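Local coordinates for intracellular sulfur oxidation protein DsrF (Allochromatium vinosum, PDB 2HY5), which is of uncertain function but could take part in the oxidation of intracellular sulfur, as a DsrF/TusC-family partner of DsrE and DsrH, at residues Glu27-Gly32 with Arg70-Tyr75. Residues are numbered along the deposited sequence; the frame is centred on the assembly and turned at random.
Sequences EVVLIG and RTLGDY
Leu30 CD2 sits almost squarely over the middle of the Tyr75 ring, 3.6 Å from the ring centroid and only 7° off its normal, a clear instance of a CH-pi contact in which one methyl group meets an aromatic face. The same methyl also touches Leu72 CD2 at 3.9 Å, and Leu30 CB comes within 4.0 Å of Tyr75 CE2, above the rim of the ring, while the methyl alone sits over its centre. Val29, one residue earlier, adds a further apolar contact: its CG1 lies 3.8 Å from Leu72 CD2; with CG1 anti to the backbone N (chi1 176°), this branch is the one that reaches the loop. In this alpha/beta fold of the DsrE/DsrF-like family, built on a parallel sheet, the contact joins helix 21-32 to the loop between strands 38-43 and 79-83. A serine in place of Tyr75 would probably strip Leu30 CD2 of its aromatic cover and open a gap beside the helix. Further out, the 3-10 turn is held by backbone bonds from Asp74 N to Thr71 O (2.7 Å) and from Tyr75 N to Leu72 O (2.9 Å), which probably help to keep Leu72 and Tyr75 against the helix. Thr71 OG1 hydrogen-bonds to Thr68 O, Val29 also packs on Tyr10 and Val77, and Val28 and Ile31 of the same helix meet Leu112 and Gly113 of the neighbouring DsrE chain.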
loop_
_atom_site.group_PDB
_atom_site.type_symbol
_atom_site.label_atom_id
_atom_site.label_comp_id
_atom_site.label_asym_id
_atom_site.label_seq_id
_atom_site.Cartn_x
_atom_site.Cartn_y
_atom_site.Cartn_z
ATOM N N GLU B 27 11.246 -9.063 12.324
ATOM C CA GLU B 27 10.731 -10.114 13.202
ATOM C C GLU B 27 10.986 -11.505 12.614
ATOM O O GLU B 27 11.303 -12.447 13.345
ATOM C CB GLU B 27 9.226 -9.926 13.427
ATOM C CG GLU B 27 8.857 -8.804 14.377
ATOM C CD GLU B 27 8.979 -9.207 15.833
ATOM O OE1 GLU B 27 7.973 -9.090 16.566
ATOM O OE2 GLU B 27 10.080 -9.641 16.247
ATOM N N VAL B 28 10.856 -11.630 11.296
ATOM C CA VAL B 28 11.072 -12.912 10.627
ATOM C C VAL B 28 12.540 -13.329 10.700
ATOM O O VAL B 28 12.851 -14.504 10.903
ATOM C CB VAL B 28 10.648 -12.859 9.140
ATOM C CG1 VAL B 28 10.838 -14.234 8.500
ATOM C CG2 VAL B 28 9.187 -12.436 9.025
ATOM N N VAL B 29 13.442 -12.368 10.533
ATOM C CA VAL B 29 14.866 -12.671 10.590
ATOM C C VAL B 29 15.233 -13.240 11.954
ATOM O O VAL B 29 15.974 -14.217 12.040
ATOM C CB VAL B 29 15.724 -11.414 10.320
ATOM C CG1 VAL B 29 17.202 -11.744 10.483
ATOM C CG2 VAL B 29 15.448 -10.894 8.925
ATOM N N LEU B 30 14.706 -12.637 13.019
ATOM C CA LEU B 30 15.002 -13.094 14.375
ATOM C C LEU B 30 14.468 -14.509 14.587
ATOM O O LEU B 30 15.143 -15.357 15.170
ATOM C CB LEU B 30 14.383 -12.145 15.405
ATOM C CG LEU B 30 14.809 -10.674 15.323
ATOM C CD1 LEU B 30 14.143 -9.885 16.448
ATOM C CD2 LEU B 30 16.318 -10.565 15.417
ATOM N N ILE B 31 13.256 -14.755 14.106
ATOM C CA ILE B 31 12.634 -16.070 14.230
ATOM C C ILE B 31 13.399 -17.123 13.426
ATOM O O ILE B 31 13.628 -18.237 13.896
ATOM C CB ILE B 31 11.166 -16.031 13.733
ATOM C CG1 ILE B 31 10.308 -15.223 14.707
ATOM C CG2 ILE B 31 10.623 -17.446 13.565
ATOM C CD1 ILE B 31 10.156 -15.860 16.077
ATOM N N GLY B 32 13.800 -16.757 12.215
ATOM C CA GLY B 32 14.520 -17.685 11.361
ATOM C C GLY B 32 15.880 -18.106 11.885
ATOM O O GLY B 32 16.430 -19.119 11.451
ATOM N N ARG B 70 20.818 -3.709 15.473
ATOM C CA ARG B 70 22.164 -3.859 16.015
ATOM C C ARG B 70 22.385 -5.165 16.770
ATOM O O ARG B 70 23.515 -5.485 17.145
ATOM C CB ARG B 70 22.511 -2.661 16.906
ATOM C CG ARG B 70 22.611 -1.352 16.125
ATOM C CD ARG B 70 23.320 -0.268 16.921
ATOM N NE ARG B 70 22.527 0.216 18.046
ATOM C CZ ARG B 70 21.430 0.957 17.922
ATOM N NH1 ARG B 70 20.989 1.299 16.720
ATOM N NH2 ARG B 70 20.778 1.362 19.003
ATOM N N THR B 71 21.315 -5.930 16.972
ATOM C CA THR B 71 21.414 -7.204 17.680
ATOM C C THR B 71 21.464 -8.392 16.722
ATOM O O THR B 71 21.666 -9.527 17.148
ATOM C CB THR B 71 20.212 -7.422 18.620
ATOM O OG1 THR B 71 19.034 -7.680 17.844
ATOM C CG2 THR B 71 19.986 -6.201 19.488
ATOM N N LEU B 72 21.276 -8.128 15.432
ATOM C CA LEU B 72 21.277 -9.186 14.428
ATOM C C LEU B 72 22.464 -10.135 14.512
ATOM O O LEU B 72 22.320 -11.331 14.262
ATOM C CB LEU B 72 21.189 -8.587 13.023
ATOM C CG LEU B 72 19.821 -8.012 12.637
ATOM C CD1 LEU B 72 19.886 -7.409 11.246
ATOM C CD2 LEU B 72 18.771 -9.122 12.687
ATOM N N GLY B 73 23.634 -9.610 14.860
ATOM C CA GLY B 73 24.806 -10.460 14.977
ATOM C C GLY B 73 24.605 -11.491 16.070
ATOM O O GLY B 73 25.108 -12.612 15.985
ATOM N N ASP B 74 23.859 -11.113 17.103
ATOM C CA ASP B 74 23.588 -12.017 18.211
ATOM C C ASP B 74 22.693 -13.169 17.765
ATOM O O ASP B 74 22.633 -14.207 18.422
ATOM C CB ASP B 74 22.933 -11.259 19.370
ATOM C CG ASP B 74 23.845 -10.202 19.966
ATOM O OD1 ASP B 74 24.980 -10.551 20.354
ATOM O OD2 ASP B 74 23.432 -9.024 20.047
ATOM N N TYR B 75 21.996 -12.981 16.647
ATOM C CA TYR B 75 21.115 -14.015 16.110
ATOM C C TYR B 75 21.766 -14.761 14.948
ATOM O O TYR B 75 21.084 -15.222 14.032
ATOM C CB TYR B 75 19.788 -13.410 15.648
ATOM C CG TYR B 75 18.886 -12.973 16.777
ATOM C CD1 TYR B 75 19.127 -11.791 17.474
ATOM C CD2 TYR B 75 17.796 -13.754 17.159
ATOM C CE1 TYR B 75 18.303 -11.395 18.528
ATOM C CE2 TYR B 75 16.968 -13.374 18.208
ATOM C CZ TYR B 75 17.226 -12.194 18.889
ATOM O OH TYR B 75 16.407 -11.818 19.929
#